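Local structure of kcn28 (Kitasatospora, 6J31) at residues A[191-196]-A[303-308]; A[220-225]-A[293-298]; A[231-236]-A[243-248]; A[310-315]-A[368-373]; A[317-322]-A[354-359]. The protein adopts the two-domain GT-B fold, is related to the erythromycin biosynthesis protein CIII family, and holds a bound ligand in the cleft between its domains. All coordinates share one frame; numbering follows the deposited sequence.

Interaction 1 (A[191-196]-A[303-308])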
# COMPACT_ATOMS: atom_id res chain seq x y z
N ARG A 191 -12.80 -1.22 6.27
CA ARG A 191 -13.80 -0.41 5.58
C ARG A 191 -13.68 1.06 5.97
O ARG A 191 -13.99 1.94 5.16
CB ARG A 191 -15.21 -0.95 5.84
CG ARG A 191 -15.85 -0.50 7.16
CD ARG A 191 -17.31 -0.97 7.33
NE ARG A 191 -17.53 -2.38 7.01
CZ ARG A 191 -18.00 -2.82 5.85
NH1 ARG A 191 -18.31 -1.96 4.88
NH2 ARG A 191 -18.15 -4.12 5.65
N PHE A 192 -13.22 1.36 7.19
CA PHE A 192 -13.11 2.76 7.59
C PHE A 192 -11.94 3.48 6.94
O PHE A 192 -11.80 4.69 7.13
CB PHE A 192 -13.04 2.89 9.12
CG PHE A 192 -11.85 2.23 9.77
CD1 PHE A 192 -10.59 2.81 9.70
CD2 PHE A 192 -12.00 1.05 10.48
CE1 PHE A 192 -9.50 2.21 10.30
CE2 PHE A 192 -10.91 0.45 11.09
CZ PHE A 192 -9.66 1.02 11.00
N LEU A 193 -11.08 2.77 6.20
CA LEU A 193 -10.03 3.40 5.39
C LEU A 193 -10.36 3.40 3.90
O LEU A 193 -9.52 3.79 3.09
CB LEU A 193 -8.69 2.70 5.61
CG LEU A 193 -8.03 2.88 6.98
CD1 LEU A 193 -6.63 2.27 7.03
CD2 LEU A 193 -8.00 4.36 7.36
N GLN A 194 -11.59 3.01 3.53
CA GLN A 194 -12.02 3.00 2.15
C GLN A 194 -12.91 4.21 1.90
O GLN A 194 -14.00 4.29 2.48
CB GLN A 194 -12.78 1.72 1.82
CG GLN A 194 -13.57 1.76 0.51
CD GLN A 194 -12.67 1.65 -0.72
OE1 GLN A 194 -11.90 0.70 -0.85
NE2 GLN A 194 -12.78 2.60 -1.63
N PRO A 195 -12.50 5.16 1.07
CA PRO A 195 -13.39 6.28 0.75
C PRO A 195 -14.62 5.77 0.01
O PRO A 195 -14.54 4.86 -0.82
CB PRO A 195 -12.53 7.19 -0.14
CG PRO A 195 -11.12 6.74 0.09
CD PRO A 195 -11.18 5.29 0.44
N ASP A 196 -15.77 6.36 0.34
CA ASP A 196 -17.06 6.02 -0.28
C ASP A 196 -17.32 4.52 -0.23
O ASP A 196 -17.70 3.89 -1.22
CB ASP A 196 -17.12 6.53 -1.72
CG ASP A 196 -17.04 8.04 -1.81
OD1 ASP A 196 -17.79 8.72 -1.09
OD2 ASP A 196 -16.23 8.54 -2.61
N GLY A 303 1.27 9.45 4.92
CA GLY A 303 -0.08 8.95 4.74
C GLY A 303 -0.24 7.81 3.77
O GLY A 303 -1.36 7.57 3.30
N GLY A 304 0.83 7.10 3.45
CA GLY A 304 0.69 5.87 2.70
C GLY A 304 -0.07 4.82 3.50
O GLY A 304 -0.09 4.85 4.74
N MET A 305 -0.72 3.91 2.79
CA MET A 305 -1.59 2.93 3.44
C MET A 305 -0.81 2.05 4.41
O MET A 305 -1.33 1.63 5.44
CB MET A 305 -2.30 2.08 2.39
CG MET A 305 -3.39 1.17 2.94
SD MET A 305 -4.65 2.04 3.91
CE MET A 305 -5.57 2.88 2.62
N GLY A 306 0.45 1.74 4.07
CA GLY A 306 1.26 0.92 4.96
C GLY A 306 1.54 1.60 6.28
O GLY A 306 1.38 1.00 7.35
N GLY A 307 1.98 2.86 6.23
CA GLY A 307 2.25 3.58 7.46
C GLY A 307 1.01 3.82 8.29
O GLY A 307 1.04 3.69 9.52
N ILE A 308 -0.11 4.16 7.64
CA ILE A 308 -1.33 4.47 8.38
C ILE A 308 -1.84 3.23 9.11
O ILE A 308 -2.23 3.30 10.29
CB ILE A 308 -2.40 5.03 7.43
CG1 ILE A 308 -2.14 6.52 7.21
CG2 ILE A 308 -3.80 4.79 7.97
CD1 ILE A 308 -3.03 7.13 6.17
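Leu193, Met305 and Ile308 make this small, buried contact, with Leu193 giving up the most surface. The leucine stands at the end of a short 3-10 turn. Its CG, anti to its own carbonyl carbon, points the branch at the helix, and the extended chi2 puts one methyl, CD1, foremost. That methyl meets Met305 SD at 3.7 Å and Ile308 CG2 at 3.9 Å, so a single branch serves both partners. The methionine starts out across the contact rather than at it; bends at chi2 (55°) and chi3 (74°) fold the chain round and bring sulfur to the leucine, while CE ends 4.1 Å from Leu193 O. Ile308, one helical turn on, runs antiparallel to the leucine side chain, its CG2 alongside CD1. Both partners sit in the first turn of helix 305-314, which Gly304 N-caps, and Gly304 O accepts Ile308 N at 3.0 Å. Beyond the leucine, the loop is held in shape by Gln194, whose NE2 reaches a lone pair of Pro195 O at 3.0 Å in a nearly straight bond (168°) and also bonds Val132 O. Around the apolar patch, Met305 touches Thr130 and Asn330, Ile308 rests on Asn330 and Val334, and Leu193 continues onto Gln309. The Met305 side chain lies about 9 Å from the bound (2E,2'E)-3,3'-(1,2-phenylene)di(prop-2-enoic acid). A loop that follows a strand of the N-terminal sheet, docked on the glycine-rich helix start of the C-terminal domain, belongs to the interdomain interface of the GT-B fold.

Interaction 2 (A[220-225]-A[293-298])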
# COMPACT_ATOMS: atom_id res chain seq x y z
N ASP A 220 14.65 -4.79 18.48
CA ASP A 220 13.79 -4.15 19.46
C ASP A 220 14.32 -2.76 19.76
O ASP A 220 15.53 -2.53 19.77
CB ASP A 220 13.73 -4.99 20.74
CG ASP A 220 12.43 -4.80 21.51
OD1 ASP A 220 12.14 -3.66 21.92
OD2 ASP A 220 11.70 -5.80 21.69
N TRP A 221 13.42 -1.82 20.01
CA TRP A 221 13.80 -0.44 20.31
C TRP A 221 13.23 -0.04 21.66
O TRP A 221 12.01 -0.11 21.87
CB TRP A 221 13.32 0.50 19.21
CG TRP A 221 13.88 1.88 19.30
CD1 TRP A 221 15.04 2.33 18.71
CD2 TRP A 221 13.34 2.99 20.02
NE1 TRP A 221 15.24 3.66 19.02
CE2 TRP A 221 14.21 4.08 19.82
CE3 TRP A 221 12.20 3.17 20.81
CZ2 TRP A 221 13.97 5.34 20.39
CZ3 TRP A 221 11.97 4.41 21.37
CH2 TRP A 221 12.85 5.48 21.15
N LYS A 222 14.10 0.36 22.58
CA LYS A 222 13.70 0.76 23.92
C LYS A 222 13.76 2.28 24.05
O LYS A 222 14.71 2.92 23.59
CB LYS A 222 14.57 0.08 24.98
CG LYS A 222 14.27 -1.42 25.12
CD LYS A 222 12.78 -1.69 25.39
CE LYS A 222 12.39 -1.39 26.84
NZ LYS A 222 10.92 -1.57 27.09
N ARG A 223 12.72 2.84 24.67
CA ARG A 223 12.65 4.28 24.89
C ARG A 223 13.82 4.74 25.76
O ARG A 223 14.06 4.15 26.83
CB ARG A 223 11.35 4.65 25.59
CG ARG A 223 11.22 6.13 25.87
CD ARG A 223 9.86 6.47 26.43
NE ARG A 223 9.75 5.92 27.78
CZ ARG A 223 10.12 6.56 28.89
NH1 ARG A 223 10.64 7.77 28.81
NH2 ARG A 223 9.99 5.98 30.08
N PRO A 224 14.57 5.76 25.35
CA PRO A 224 15.68 6.23 26.19
C PRO A 224 15.15 6.76 27.51
O PRO A 224 14.16 7.51 27.55
CB PRO A 224 16.30 7.35 25.34
CG PRO A 224 15.82 7.11 23.95
CD PRO A 224 14.45 6.53 24.10
N ALA A 225 15.79 6.35 28.60
CA ALA A 225 15.38 6.80 29.92
C ALA A 225 15.53 8.31 30.04
O ALA A 225 16.55 8.89 29.65
CB ALA A 225 16.19 6.10 31.00
N LEU A 293 7.17 2.41 16.78
CA LEU A 293 5.77 2.73 17.04
C LEU A 293 5.28 2.10 18.33
O LEU A 293 4.35 2.63 18.96
CB LEU A 293 4.89 2.27 15.87
CG LEU A 293 5.11 3.04 14.56
CD1 LEU A 293 4.18 2.52 13.47
CD2 LEU A 293 4.93 4.54 14.77
N GLU A 294 5.90 1.00 18.76
CA GLU A 294 5.53 0.37 20.02
C GLU A 294 5.73 1.33 21.19
O GLU A 294 5.01 1.24 22.19
CB GLU A 294 6.36 -0.90 20.24
CG GLU A 294 5.54 -2.15 20.48
CD GLU A 294 6.41 -3.37 20.77
OE1 GLU A 294 6.98 -3.93 19.81
OE2 GLU A 294 6.52 -3.76 21.95
N GLN A 295 6.69 2.24 21.09
CA GLN A 295 7.00 3.18 22.15
C GLN A 295 6.67 4.62 21.75
O GLN A 295 7.01 5.55 22.49
CB GLN A 295 8.49 3.09 22.52
CG GLN A 295 9.02 1.66 22.66
CD GLN A 295 8.62 1.00 23.97
OE1 GLN A 295 8.54 1.65 25.01
NE2 GLN A 295 8.38 -0.30 23.91
N ALA A 296 6.03 4.81 20.60
CA ALA A 296 5.78 6.15 20.08
C ALA A 296 4.52 6.76 20.65
O ALA A 296 3.53 6.08 20.95
CB ALA A 296 5.69 6.11 18.55
N ASP A 297 4.55 8.09 20.81
CA ASP A 297 3.38 8.86 21.19
C ASP A 297 2.76 9.62 20.02
O ASP A 297 1.60 10.02 20.11
CB ASP A 297 3.74 9.84 22.31
CG ASP A 297 4.20 9.13 23.58
OD1 ASP A 297 3.34 8.60 24.31
OD2 ASP A 297 5.42 9.09 23.84
N VAL A 298 3.52 9.83 18.94
CA VAL A 298 2.99 10.43 17.72
C VAL A 298 3.83 9.92 16.56
O VAL A 298 4.99 9.53 16.73
CB VAL A 298 2.98 11.97 17.77
CG1 VAL A 298 4.37 12.53 17.61
CG2 VAL A 298 2.05 12.54 16.70
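Trp221 and Gln295 meet where the extended linker between the two Rossmann-like domains of the GT-B fold passes the turn from helix 289-294 to strand 298-301. Along 293-298, Leu293 comes first and turns its side chain from the linker into the domain. Glu294 points the other way and leaves OE1 5.4 Å from Asp220 OD2, a spacing of like charges that may be eased by a long, weak ion pair from Glu294 OE1 to Arg215. Gln295 carries the contact. CG lies beside its backbone N (chi1 -45°), and with a second bend at chi2 (-77°) the chain swings obliquely across the linker. CB comes up in the plane of the indole, at its edge, 3.9 Å from Trp221 CZ3, and CG sits 3.6 Å from Trp221 O. The amide and indole planes are turned 45° apart, so nothing stacks. The carboxamide passes on beside the linker, with OE1 4.2 Å from Arg223 CB, and the amide forms no hydrogen bond across the contact. The polar end of the tryptophan is engaged elsewhere, through NE1 to Glu282 OE2, while its ring also lies on Ala291, Val292 and Val262. Two residues further along the turn, Asp297 accepts the backbone N of Val230 with OD2, a link to the neighbouring strand 229-234. The extended Arg223 side chain runs out on the same flank of the linker, but Arg223 NE stays 6.7 Å from Asp297 OD2, too far for a salt bridge.

Interaction 3 (A[231-236]-A[243-248])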
# COMPACT_ATOMS: atom_id res chain seq x y z
N ALA A 231 8.44 10.61 19.57
CA ALA A 231 7.90 10.92 18.26
C ALA A 231 8.72 10.22 17.19
O ALA A 231 9.95 10.20 17.26
CB ALA A 231 7.89 12.42 18.00
N LEU A 232 8.04 9.67 16.19
CA LEU A 232 8.69 9.07 15.03
C LEU A 232 8.30 9.85 13.79
O LEU A 232 7.11 10.05 13.53
CB LEU A 232 8.31 7.59 14.87
CG LEU A 232 8.75 6.97 13.54
CD1 LEU A 232 10.28 6.94 13.42
CD2 LEU A 232 8.16 5.58 13.35
N VAL A 233 9.29 10.30 13.03
CA VAL A 233 9.08 10.98 11.76
C VAL A 233 9.61 10.07 10.67
O VAL A 233 10.82 9.82 10.59
CB VAL A 233 9.76 12.36 11.72
CG1 VAL A 233 9.58 12.99 10.34
CG2 VAL A 233 9.20 13.26 12.80
N SER A 234 8.72 9.58 9.81
CA SER A 234 9.11 8.65 8.76
C SER A 234 8.18 8.87 7.57
O SER A 234 7.03 8.42 7.59
CB SER A 234 9.06 7.21 9.25
OG SER A 234 9.70 6.34 8.33
N LEU A 235 8.68 9.55 6.55
CA LEU A 235 7.90 9.74 5.33
C LEU A 235 8.27 8.61 4.37
O LEU A 235 8.98 8.78 3.38
CB LEU A 235 8.20 11.11 4.73
CG LEU A 235 8.17 12.30 5.70
CD1 LEU A 235 8.46 13.58 4.94
CD2 LEU A 235 6.84 12.38 6.42
N GLY A 236 7.75 7.43 4.68
CA GLY A 236 8.18 6.22 4.01
C GLY A 236 7.57 5.96 2.65
O GLY A 236 7.05 4.86 2.41
N LEU A 243 14.92 17.58 3.24
CA LEU A 243 15.82 18.01 4.31
C LEU A 243 15.30 19.28 4.99
O LEU A 243 15.43 19.40 6.21
CB LEU A 243 17.24 18.24 3.79
CG LEU A 243 18.34 18.36 4.85
CD1 LEU A 243 18.24 17.26 5.90
CD2 LEU A 243 19.73 18.37 4.22
N PRO A 244 14.73 20.25 4.25
CA PRO A 244 14.17 21.42 4.95
C PRO A 244 13.09 21.06 5.96
O PRO A 244 13.06 21.64 7.05
CB PRO A 244 13.62 22.28 3.81
CG PRO A 244 14.44 21.91 2.64
CD PRO A 244 14.71 20.45 2.79
N PHE A 245 12.21 20.11 5.63
CA PHE A 245 11.23 19.66 6.60
C PHE A 245 11.90 18.95 7.77
O PHE A 245 11.49 19.12 8.93
CB PHE A 245 10.19 18.75 5.94
CG PHE A 245 9.18 18.19 6.90
CD1 PHE A 245 8.17 18.98 7.42
CD2 PHE A 245 9.24 16.86 7.29
CE1 PHE A 245 7.25 18.47 8.31
CE2 PHE A 245 8.31 16.33 8.17
CZ PHE A 245 7.32 17.14 8.68
N TYR A 246 12.93 18.15 7.49
CA TYR A 246 13.67 17.47 8.55
C TYR A 246 14.29 18.48 9.51
O TYR A 246 14.34 18.25 10.73
CB TYR A 246 14.75 16.57 7.95
CG TYR A 246 14.20 15.38 7.20
CD1 TYR A 246 13.00 14.80 7.56
CD2 TYR A 246 14.91 14.82 6.14
CE1 TYR A 246 12.49 13.71 6.88
CE2 TYR A 246 14.41 13.73 5.45
CZ TYR A 246 13.20 13.18 5.83
OH TYR A 246 12.70 12.09 5.16
N GLU A 247 14.79 19.59 8.97
CA GLU A 247 15.33 20.64 9.82
C GLU A 247 14.25 21.30 10.66
O GLU A 247 14.50 21.64 11.82
CB GLU A 247 16.10 21.64 8.96
CG GLU A 247 17.43 21.10 8.48
CD GLU A 247 18.32 22.18 7.92
OE1 GLU A 247 19.33 22.54 8.57
OE2 GLU A 247 17.98 22.69 6.83
N THR A 248 13.05 21.48 10.12
CA THR A 248 11.95 21.96 10.94
C THR A 248 11.62 20.98 12.07
O THR A 248 11.33 21.40 13.20
CB THR A 248 10.71 22.21 10.07
OG1 THR A 248 11.07 23.06 8.98
CG2 THR A 248 9.62 22.88 10.89
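The first half of the beta-alpha-beta unit 229-234, 243-253, 259-264, which opens the sheet of the C-terminal Rossmann-like domain, packs Val233 and Leu235 against Phe245 and Tyr246 of the helix. Phe245 is the shared partner: its CG is anti to the backbone N (chi1 177°), which carries the ring from the first turns of the helix toward the strand. Two neighbouring ring carbons are used. CE2 lies 4.2 Å from Val233 CG1, and CD2 lies 4.1 Å from Leu235 CD1; both methyls approach the ring obliquely. Leu235 CD1 also reaches across to Tyr246 CE1 at 4.5 Å, so this one methyl touches both rings. Leu235 is the centre of an inverse gamma turn, closed by a weak bond of 3.2 Å from Gly236 N to Ser234 O. The leucine faces the helix as Val233 does, while Ser234 between them turns away. Val233 is further walled in by Leu261, Leu263 and Val300 of the flanking strands, and Ile345 covers both Leu235 and Phe245. The helix leads on to strand 259-264, which completes the unit. Every touching residue is buried and every meeting pair is carbon on carbon at 4.1 Å or more, so dispersion and the exclusion of water, not directed bonds, hold the helix on the sheet here.

Interaction 4 (A[310-315]-A[368-373])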
# COMPACT_ATOMS: atom_id res chain seq x y z
N GLU A 310 -0.01 0.76 10.05
CA GLU A 310 0.94 0.50 11.13
C GLU A 310 0.69 1.43 12.31
O GLU A 310 0.83 1.02 13.47
CB GLU A 310 2.37 0.63 10.62
CG GLU A 310 2.93 -0.66 10.05
CD GLU A 310 4.26 -0.46 9.36
OE1 GLU A 310 4.64 0.71 9.13
OE2 GLU A 310 4.93 -1.47 9.05
N GLY A 311 0.33 2.69 12.04
CA GLY A 311 -0.03 3.59 13.12
C GLY A 311 -1.27 3.13 13.87
O GLY A 311 -1.30 3.15 15.10
N LEU A 312 -2.29 2.71 13.13
CA LEU A 312 -3.52 2.21 13.74
C LEU A 312 -3.24 0.97 14.58
O LEU A 312 -3.73 0.84 15.71
CB LEU A 312 -4.54 1.89 12.66
CG LEU A 312 -5.23 3.07 11.99
CD1 LEU A 312 -6.07 2.59 10.82
CD2 LEU A 312 -6.10 3.77 13.01
N PHE A 313 -2.44 0.04 14.05
CA PHE A 313 -2.15 -1.19 14.78
C PHE A 313 -1.45 -0.90 16.10
O PHE A 313 -1.73 -1.55 17.11
CB PHE A 313 -1.30 -2.12 13.90
CG PHE A 313 -0.96 -3.42 14.56
CD1 PHE A 313 -1.89 -4.44 14.64
CD2 PHE A 313 0.31 -3.63 15.09
CE1 PHE A 313 -1.57 -5.65 15.25
CE2 PHE A 313 0.64 -4.83 15.70
CZ PHE A 313 -0.30 -5.84 15.78
N SER A 314 -0.56 0.08 16.11
CA SER A 314 0.18 0.46 17.30
C SER A 314 -0.56 1.45 18.18
O SER A 314 -0.06 1.80 19.26
CB SER A 314 1.54 1.04 16.91
OG SER A 314 2.33 0.06 16.24
N GLY A 315 -1.72 1.93 17.75
CA GLY A 315 -2.46 2.92 18.51
C GLY A 315 -1.70 4.21 18.71
O GLY A 315 -1.65 4.75 19.82
N GLU A 368 -8.62 7.22 23.13
CA GLU A 368 -9.76 6.31 23.20
C GLU A 368 -10.23 5.89 21.82
O GLU A 368 -10.56 4.72 21.60
CB GLU A 368 -10.91 6.97 23.99
CG GLU A 368 -12.01 6.01 24.43
CD GLU A 368 -13.05 5.77 23.34
OE1 GLU A 368 -13.23 6.65 22.47
OE2 GLU A 368 -13.69 4.69 23.35
N ARG A 369 -10.26 6.82 20.86
CA ARG A 369 -10.66 6.47 19.51
C ARG A 369 -9.70 5.47 18.88
O ARG A 369 -10.12 4.58 18.14
CB ARG A 369 -10.78 7.73 18.64
CG ARG A 369 -12.00 8.59 18.97
CD ARG A 369 -12.17 9.75 18.00
NE ARG A 369 -11.23 10.84 18.25
CZ ARG A 369 -11.50 11.92 18.97
NH1 ARG A 369 -12.69 12.07 19.54
NH2 ARG A 369 -10.58 12.86 19.13
N LEU A 370 -8.41 5.60 19.18
CA LEU A 370 -7.43 4.64 18.67
C LEU A 370 -7.71 3.23 19.17
O LEU A 370 -7.61 2.26 18.41
CB LEU A 370 -6.02 5.09 19.05
CG LEU A 370 -5.48 6.24 18.20
CD1 LEU A 370 -4.13 6.70 18.72
CD2 LEU A 370 -5.39 5.82 16.73
N SER A 371 -8.05 3.09 20.45
CA SER A 371 -8.37 1.77 20.98
C SER A 371 -9.58 1.18 20.27
O SER A 371 -9.62 -0.02 19.97
CB SER A 371 -8.61 1.85 22.48
OG SER A 371 -7.49 2.43 23.12
N GLY A 372 -10.59 2.01 19.98
CA GLY A 372 -11.73 1.53 19.23
C GLY A 372 -11.37 1.11 17.82
O GLY A 372 -11.84 0.07 17.34
N LEU A 373 -10.53 1.90 17.15
CA LEU A 373 -10.12 1.54 15.79
C LEU A 373 -9.28 0.27 15.77
O LEU A 373 -9.35 -0.49 14.80
CB LEU A 373 -9.35 2.70 15.16
CG LEU A 373 -10.21 3.93 14.89
CD1 LEU A 373 -9.38 5.05 14.29
CD2 LEU A 373 -11.37 3.56 13.97
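Leu312 reaches across to Leu373 and Leu370 with a single methyl, CD2. All three leucines share one conformation: CG beside the backbone N, chi1 near -75°, chi2 extended. In Leu312 this carries CD2 over to the facing helix, 3.7 Å from Leu373 CD1 and 4.0 Å from Leu373 CB, the two chains slanting across one another. Leu370 CD2 is a looser neighbour of the same methyl, at 4.3 Å. The other branch of Leu370 is pressed against backbone: CD1 sits 3.3 Å from Gly315 O and 3.5 Å from Gly315 C, a tight fit for a methyl on a carbonyl. Gly315, the first residue to leave helical angles, has positive phi (61°) in a Schellman motif, its N bonding back to Leu312 O, and its alpha carbon comes within 5.3 Å of Leu370 CA. One branch of Leu370 thus packs on this glycine and the other on the last turn before it. Helix 364-378 in this way flanks the C-terminal end of helix 305-314: Leu312 also touches Ile339, Leu370 extends onto Pro317 just ahead of strand 318-320, and Arg369 NE bonds Gly338 O in the loop before strand 340-342.

Interaction 5 (A[317-322]-A[354-359])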
# COMPACT_ATOMS: atom_id res chain seq x y z
N PRO A 317 -1.26 8.16 17.37
CA PRO A 317 -1.85 9.22 16.54
C PRO A 317 -0.86 9.72 15.50
O PRO A 317 0.36 9.62 15.67
CB PRO A 317 -2.20 10.31 17.56
CG PRO A 317 -1.29 10.07 18.70
CD PRO A 317 -1.06 8.59 18.76
N MET A 318 -1.40 10.26 14.41
CA MET A 318 -0.58 10.56 13.25
C MET A 318 -0.73 12.00 12.80
O MET A 318 -1.82 12.57 12.84
CB MET A 318 -0.92 9.61 12.09
CG MET A 318 -0.50 8.17 12.37
SD MET A 318 -1.11 6.95 11.19
CE MET A 318 -2.71 6.57 11.91
N VAL A 319 0.39 12.59 12.40
CA VAL A 319 0.41 13.84 11.64
C VAL A 319 0.72 13.47 10.20
O VAL A 319 1.77 12.89 9.91
CB VAL A 319 1.45 14.83 12.20
CG1 VAL A 319 1.54 16.05 11.31
CG2 VAL A 319 1.10 15.22 13.62
N VAL A 320 -0.21 13.75 9.29
CA VAL A 320 -0.17 13.25 7.93
C VAL A 320 0.19 14.40 6.99
O VAL A 320 -0.38 15.49 7.08
CB VAL A 320 -1.51 12.61 7.52
CG1 VAL A 320 -1.39 11.97 6.16
CG2 VAL A 320 -1.94 11.60 8.56
N ALA A 321 1.13 14.14 6.08
CA ALA A 321 1.58 15.10 5.08
C ALA A 321 1.42 14.47 3.70
O ALA A 321 2.39 13.97 3.11
CB ALA A 321 3.03 15.53 5.31
N PRO A 322 0.20 14.47 3.16
CA PRO A 322 -0.05 13.75 1.91
C PRO A 322 0.66 14.40 0.73
O PRO A 322 0.81 15.62 0.66
CB PRO A 322 -1.57 13.82 1.76
CG PRO A 322 -1.93 15.08 2.47
CD PRO A 322 -1.01 15.14 3.66
N ARG A 354 4.54 21.78 15.82
CA ARG A 354 4.63 21.43 17.24
C ARG A 354 3.25 21.34 17.88
O ARG A 354 3.01 20.47 18.73
CB ARG A 354 5.50 22.45 17.97
CG ARG A 354 5.75 22.10 19.44
CD ARG A 354 6.21 23.31 20.22
NE ARG A 354 5.24 24.40 20.14
CZ ARG A 354 4.28 24.60 21.04
NH1 ARG A 354 3.44 25.62 20.88
NH2 ARG A 354 4.16 23.80 22.08
N ALA A 355 2.33 22.23 17.50
CA ALA A 355 0.99 22.22 18.09
C ALA A 355 0.29 20.90 17.81
O ALA A 355 -0.31 20.30 18.71
CB ALA A 355 0.18 23.39 17.55
N ALA A 356 0.34 20.44 16.56
CA ALA A 356 -0.26 19.15 16.23
C ALA A 356 0.36 18.02 17.03
O ALA A 356 -0.34 17.13 17.51
CB ALA A 356 -0.13 18.89 14.73
N VAL A 357 1.69 18.05 17.19
CA VAL A 357 2.38 16.97 17.89
C VAL A 357 1.96 16.92 19.36
O VAL A 357 1.58 15.87 19.89
CB VAL A 357 3.90 17.11 17.74
CG1 VAL A 357 4.63 16.26 18.76
CG2 VAL A 357 4.32 16.74 16.33
N VAL A 358 2.03 18.07 20.05
CA VAL A 358 1.79 18.07 21.49
C VAL A 358 0.31 17.85 21.79
O VAL A 358 -0.05 17.16 22.75
CB VAL A 358 2.34 19.36 22.13
CG1 VAL A 358 1.61 20.60 21.61
CG2 VAL A 358 2.25 19.28 23.65
N GLU A 359 -0.58 18.46 21.00
CA GLU A 359 -2.01 18.32 21.24
C GLU A 359 -2.48 16.89 20.97
O GLU A 359 -3.24 16.32 21.76
CB GLU A 359 -2.78 19.31 20.37
CG GLU A 359 -2.87 20.70 20.97
CD GLU A 359 -2.95 21.79 19.92
OE1 GLU A 359 -3.50 21.52 18.82
OE2 GLU A 359 -2.47 22.91 20.19
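Val319 lays its CG2 methyl against Ala356 CB, 4.0 Å away, and grazes Val357 CG2 at 4.5 Å. Its CG1 is anti to the backbone N (chi1 175°), which leaves CG2 anti to the carbonyl carbon as the branch turned to the helix. Ala356 answers straight on, CB pointing at the strand; with so short a side chain, the helix backbone can approach until Val319 CA and Ala356 CA are 7.1 Å apart. Val357 stands to one side of this line and also touches Val298 of the adjacent strand 298-301. Strand 318-320 is an inner strand of the parallel sheet of the C-terminal domain: Val319 bonds through its backbone to Phe299 and Thr301, while Met318 and Val320 bond to Arg341 on the other flank. Val300 and Ile343 surround Val319, and helix 350-362 lies over it. The same helix is tied to the sheet near its outer edge by a salt bridge from Glu359 OE1 to Arg341 NH2. Small and wholly aliphatic, the side chains that meet here have no polar atoms to satisfy, and this light contact is van der Waals packing of a helix on a Rossmann-like sheet.

In the fold
Interaction 2 is the surface contact of the set, mixed in chemistry and resting on one glutamine; the other four are buried and apolar. Interactions 3 and 5 reach the same parallel sheet, each placing a helix over one of its strands, with aromatic rings in the first and small aliphatic groups in the second. Interactions 1 and 4 share helix 305-314: its start faces the other domain, its end faces helix 364-378, and Leu312 CD1 joins the two by packing on both Phe192 and Leu193. Interaction 2 meets interactions 3 and 5 through Val298, which packs on Ala231 and on Val357.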